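Local coordinates for protein beta-N-acetylglucosaminidase (Thermotoga maritima, PDB 3WO8) that probably hydrolyses terminal non-reducing N-acetyl-D-hexosamine residues in N-acetyl-beta-D-hexosaminides, as a member of glycosyl hydrolase family 3, at residues B[67-71]-B[324-329]; B[154-159]-B[208-212]. All blocks are in the same frame, centred on the assembly; numbering follows the deposited sequence.

Interaction 1 (B[67-71]-B[324-329]); sequences GDFLI and LAFAKK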
loop_
_atom_site.group_PDB
_atom_site.type_symbol
_atom_site.label_atom_id
_atom_site.label_comp_id
_atom_site.label_asym_id
_atom_site.label_seq_id
_atom_site.Cartn_x
_atom_site.Cartn_y
_atom_site.Cartn_z
ATOM N N GLY B 67 -24.863 0.031 -6.731
ATOM C CA GLY B 67 -25.413 1.285 -6.237
ATOM C C GLY B 67 -24.465 2.357 -5.717
ATOM O O GLY B 67 -23.299 2.467 -6.103
ATOM N N ASP B 68 -24.984 3.161 -4.819
ATOM C CA ASP B 68 -24.286 4.336 -4.429
ATOM C C ASP B 68 -24.159 4.224 -2.926
ATOM O O ASP B 68 -25.174 4.259 -2.241
ATOM C CB ASP B 68 -25.099 5.547 -4.881
ATOM C CG ASP B 68 -24.423 6.856 -4.566
ATOM O OD1 ASP B 68 -23.239 7.036 -4.921
ATOM O OD2 ASP B 68 -25.082 7.737 -3.985
ATOM N N PHE B 69 -22.923 4.053 -2.428
ATOM C CA PHE B 69 -22.648 3.832 -0.992
ATOM C C PHE B 69 -21.626 4.752 -0.378
ATOM O O PHE B 69 -20.894 5.455 -1.047
ATOM C CB PHE B 69 -22.111 2.440 -0.731
ATOM C CG PHE B 69 -22.890 1.353 -1.380
ATOM C CD1 PHE B 69 -22.692 1.052 -2.712
ATOM C CD2 PHE B 69 -23.789 0.590 -0.655
ATOM C CE1 PHE B 69 -23.400 0.012 -3.326
ATOM C CE2 PHE B 69 -24.522 -0.437 -1.268
ATOM C CZ PHE B 69 -24.320 -0.732 -2.609
ATOM N N LEU B 70 -21.596 4.699 0.944
ATOM C CA LEU B 70 -20.580 5.314 1.716
ATOM C C LEU B 70 -19.679 4.203 2.154
ATOM O O LEU B 70 -20.080 3.405 2.980
ATOM C CB LEU B 70 -21.176 5.958 2.945
ATOM C CG LEU B 70 -22.059 7.149 2.641
ATOM C CD1 LEU B 70 -22.487 7.787 3.942
ATOM C CD2 LEU B 70 -21.333 8.157 1.763
ATOM N N ILE B 71 -18.462 4.172 1.593
ATOM C CA ILE B 71 -17.482 3.103 1.784
ATOM C C ILE B 71 -16.362 3.614 2.648
ATOM O O ILE B 71 -15.667 4.578 2.290
ATOM C CB ILE B 71 -16.967 2.591 0.438
ATOM C CG1 ILE B 71 -18.173 2.328 -0.476
ATOM C CG2 ILE B 71 -16.223 1.273 0.634
ATOM C CD1 ILE B 71 -17.900 1.647 -1.815
ATOM N N LEU B 324 -24.291 11.394 0.404
ATOM C CA LEU B 324 -24.116 10.538 -0.711
ATOM C C LEU B 324 -23.978 11.341 -1.995
ATOM O O LEU B 324 -23.108 11.049 -2.833
ATOM C CB LEU B 324 -25.313 9.605 -0.800
ATOM C CG LEU B 324 -25.026 8.168 -1.187
ATOM C CD1 LEU B 324 -23.884 7.570 -0.398
ATOM C CD2 LEU B 324 -26.289 7.343 -0.994
ATOM N N ALA B 325 -24.825 12.355 -2.156
ATOM C CA ALA B 325 -24.800 13.174 -3.371
ATOM C C ALA B 325 -23.540 14.020 -3.528
ATOM O O ALA B 325 -23.223 14.395 -4.637
ATOM C CB ALA B 325 -26.020 14.060 -3.456
ATOM N N PHE B 326 -22.816 14.326 -2.455
ATOM C CA PHE B 326 -21.500 14.954 -2.622
ATOM C C PHE B 326 -20.287 14.039 -2.391
ATOM O O PHE B 326 -19.166 14.472 -2.514
ATOM C CB PHE B 326 -21.369 16.277 -1.831
ATOM C CG PHE B 326 -21.463 16.147 -0.338
ATOM C CD1 PHE B 326 -20.597 15.346 0.381
ATOM C CD2 PHE B 326 -22.395 16.900 0.358
ATOM C CE1 PHE B 326 -20.695 15.267 1.765
ATOM C CE2 PHE B 326 -22.499 16.823 1.736
ATOM C CZ PHE B 326 -21.642 16.006 2.447
ATOM N N ALA B 327 -20.487 12.779 -2.071
ATOM C CA ALA B 327 -19.351 11.887 -1.909
ATOM C C ALA B 327 -18.848 11.504 -3.279
ATOM O O ALA B 327 -19.650 11.353 -4.204
ATOM C CB ALA B 327 -19.748 10.647 -1.124
ATOM N N LYS B 328 -17.528 11.353 -3.391
ATOM C CA LYS B 328 -16.866 10.785 -4.588
ATOM C C LYS B 328 -17.467 9.432 -4.984
ATOM O O LYS B 328 -18.004 8.722 -4.152
ATOM C CB LYS B 328 -15.351 10.613 -4.348
ATOM C CG LYS B 328 -14.571 11.907 -4.131
ATOM C CD LYS B 328 -14.962 12.993 -5.121
ATOM C CE LYS B 328 -13.873 14.041 -5.240
ATOM N NZ LYS B 328 -14.358 15.197 -6.037
ATOM N N LYS B 329 -17.347 9.069 -6.248
ATOM C CA LYS B 329 -18.134 7.967 -6.796
ATOM C C LYS B 329 -17.398 6.907 -7.621
ATOM O O LYS B 329 -17.990 5.895 -7.957
ATOM C CB LYS B 329 -19.270 8.556 -7.649
ATOM C CG LYS B 329 -20.326 9.315 -6.837
ATOM C CD LYS B 329 -21.702 9.334 -7.519
ATOM C CE LYS B 329 -22.701 10.231 -6.790
ATOM N NZ LYS B 329 -22.917 9.804 -5.375
#

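Interaction 2 (B[154-159]-B[208-212]); sequences GARACE and VLERE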
loop_
_atom_site.group_PDB
_atom_site.type_symbol
_atom_site.label_atom_id
_atom_site.label_comp_id
_atom_site.label_asym_id
_atom_site.label_seq_id
_atom_site.Cartn_x
_atom_site.Cartn_y
_atom_site.Cartn_z
ATOM N N GLY B 154 -7.603 18.567 14.588
ATOM C CA GLY B 154 -8.833 17.958 14.115
ATOM C C GLY B 154 -9.414 18.584 12.857
ATOM O O GLY B 154 -9.936 17.874 11.935
ATOM N N ALA B 155 -9.360 19.915 12.815
ATOM C CA ALA B 155 -9.989 20.622 11.705
ATOM C C ALA B 155 -9.065 20.529 10.533
ATOM O O ALA B 155 -9.499 20.192 9.431
ATOM C CB ALA B 155 -10.300 22.071 12.043
ATOM N N ARG B 156 -7.778 20.743 10.779
ATOM C CA ARG B 156 -6.785 20.523 9.702
ATOM C C ARG B 156 -6.934 19.121 9.085
ATOM O O ARG B 156 -6.883 18.959 7.866
ATOM C CB ARG B 156 -5.362 20.715 10.220
ATOM C CG ARG B 156 -5.101 22.086 10.841
ATOM C CD ARG B 156 -4.512 23.124 9.896
ATOM N NE ARG B 156 -5.126 23.159 8.564
ATOM C CZ ARG B 156 -4.456 23.494 7.447
ATOM N NH1 ARG B 156 -3.154 23.830 7.490
ATOM N NH2 ARG B 156 -5.076 23.481 6.270
ATOM N N ALA B 157 -7.172 18.126 9.936
ATOM C CA ALA B 157 -7.319 16.759 9.489
ATOM C C ALA B 157 -8.556 16.582 8.655
ATOM O O ALA B 157 -8.547 15.926 7.598
ATOM C CB ALA B 157 -7.393 15.840 10.685
ATOM N N CYS B 158 -9.648 17.163 9.134
ATOM C CA CYS B 158 -10.879 17.037 8.388
ATOM C C CYS B 158 -10.708 17.718 7.025
ATOM O O CYS B 158 -11.099 17.157 5.989
ATOM C CB CYS B 158 -12.043 17.598 9.186
ATOM S SG CYS B 158 -12.541 16.600 10.619
ATOM N N GLU B 159 -10.087 18.896 7.025
ATOM C CA GLU B 159 -9.801 19.622 5.779
ATOM C C GLU B 159 -8.991 18.751 4.829
ATOM O O GLU B 159 -9.352 18.606 3.650
ATOM C CB GLU B 159 -9.013 20.909 6.056
ATOM C CG GLU B 159 -9.823 22.036 6.705
ATOM C CD GLU B 159 -8.969 23.100 7.403
ATOM O OE1 GLU B 159 -7.735 23.153 7.162
ATOM O OE2 GLU B 159 -9.540 23.878 8.207
ATOM N N VAL B 208 -14.297 21.991 14.757
ATOM C CA VAL B 208 -14.434 21.329 13.448
ATOM C C VAL B 208 -15.804 21.564 12.851
ATOM O O VAL B 208 -15.933 21.807 11.644
ATOM C CB VAL B 208 -14.172 19.799 13.498
ATOM C CG1 VAL B 208 -14.428 19.135 12.137
ATOM C CG2 VAL B 208 -12.751 19.525 13.945
ATOM N N LEU B 209 -16.832 21.482 13.694
ATOM C CA LEU B 209 -18.216 21.367 13.197
ATOM C C LEU B 209 -18.782 22.660 12.625
ATOM O O LEU B 209 -19.598 22.614 11.710
ATOM C CB LEU B 209 -19.154 20.774 14.262
ATOM C CG LEU B 209 -19.143 19.250 14.324
ATOM C CD1 LEU B 209 -19.945 18.743 15.502
ATOM C CD2 LEU B 209 -19.679 18.651 13.027
ATOM N N GLU B 210 -18.347 23.798 13.154
ATOM C CA GLU B 210 -18.787 25.086 12.617
ATOM C C GLU B 210 -17.874 25.643 11.508
ATOM O O GLU B 210 -18.194 26.651 10.879
ATOM C CB GLU B 210 -19.008 26.090 13.758
ATOM C CG GLU B 210 -17.752 26.600 14.464
ATOM C CD GLU B 210 -17.975 26.852 15.959
ATOM O OE1 GLU B 210 -19.087 26.563 16.493
ATOM O OE2 GLU B 210 -17.012 27.325 16.611
ATOM N N ARG B 211 -16.761 24.961 11.255
ATOM C CA ARG B 211 -15.921 25.258 10.111
ATOM C C ARG B 211 -16.209 24.347 8.901
ATOM O O ARG B 211 -16.028 24.776 7.760
ATOM C CB ARG B 211 -14.445 25.177 10.510
ATOM C CG ARG B 211 -13.999 26.329 11.405
ATOM C CD ARG B 211 -12.589 26.145 11.972
ATOM N NE ARG B 211 -11.552 26.019 10.937
ATOM C CZ ARG B 211 -10.234 25.959 11.172
ATOM N NH1 ARG B 211 -9.381 25.839 10.150
ATOM N NH2 ARG B 211 -9.754 26.012 12.415
ATOM N N GLU B 212 -16.658 23.112 9.127
ATOM C CA GLU B 212 -16.735 22.123 8.041
ATOM C C GLU B 212 -18.067 21.412 8.087
ATOM O O GLU B 212 -18.238 20.404 8.763
ATOM C CB GLU B 212 -15.631 21.062 8.164
ATOM C CG GLU B 212 -14.344 21.487 8.849
ATOM C CD GLU B 212 -13.359 22.089 7.892
ATOM O OE1 GLU B 212 -12.367 22.662 8.401
ATOM O OE2 GLU B 212 -13.582 21.987 6.654
#

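Interaction 1 (B[67-71]-B[324-329])
Leu324 lays its isobutyl end over the side chain of Leu70 and the backbone of Phe69, where strand 70-72 begins. The setting is the TIM-barrel domain of a family 3 glycosidase. Helix 310-326, late in that domain, meets the start of the third barrel strand here. Leu324 CD1 lies 3.4 Å from Leu70 CD2 and 3.6 Å from the backbone C of Phe69. Leu70 CD2 also reaches Ala327 CB at 4.1 Å, so the Leu70 side chain touches both the helix and the loop that follows it. These contacts are apolar and largely buried. Phe69 points its CA-to-CB bond away from 324-329, and its ring packs on Leu63 of helix 53-66 and Ile43 of strand 42-45. Leu70 is held in the barrel by backbone hydrogen bonds to Thr41 and Ile43. Asn120 gives a further link: its side chain bonds to the backbone of Phe69 and Ile71, and weakly to Lys328 O. At the more open edge of the contact Asp68 forms a salt bridge with Lys329. The lysine chain turns back toward Leu324, so its ammonium serves two acceptors. Lys329 NZ donates to Asp68 OD1 at 2.8 Å and to the backbone Leu324 O at 2.8 Å.

Interaction 2 (B[154-159]-B[208-212])
Two neighbouring helices come together side by side, closest at Ala155 and Val208, whose CA atoms are 4.8 Å apart. The gap widens to 7.7 Å between the CA atoms of Glu159 and Glu212. Both segments belong to the TIM-barrel domain: 154-159 lies within helix 147-164, and 208-211 is the last turn of helix 203-211, with Glu212 in the loop after it. Small residues suit the close approach. Gly154 has no side chain, and a CB there would sit tightly against Val208 CG2. Val208 CG2 is 3.6 Å from Ala155 N and 4.0 Å from Ala155 CB. Val208 CG1 packs on Cys158 SG at 3.5 Å. On the barrel side, Val208 and Cys158 both touch Ile170 of strand 167-173. Toward the surface the contact becomes charged. Arg211 lays one face of its guanidinium over Ala155 CB. Arg156, Glu159 and Arg211 form a salt-bridge network, and Arg156 NH1 extends it to Asp101 of helix 100-117. Glu212 adds a like charge, with its OE1 3.1 Å from Glu159 OE2. The same Glu159 OE2 accepts a weak hydrogen bond from Arg211 NH1 at 2.8 Å, while Glu159 OE1 takes Arg156 NH2 at 2.8 Å.

Both contacts belong to the barrel domain, but they join different elements. Interaction 1 brings the end of a late helix to the start of a strand and is mostly buried. Interaction 2 pairs two outer helices, 147-164 and 203-211, and is partly buried. Its centre is about 24 Å from the chain centre, against about 14 Å for interaction 1. The two centres are about 20 Å apart and the contacts do not touch. Strand 167-173 meets side chains from both. In each, apolar packing is joined by charge: one lysine-aspartate pair in interaction 1, a network of two arginines and a glutamate in interaction 2.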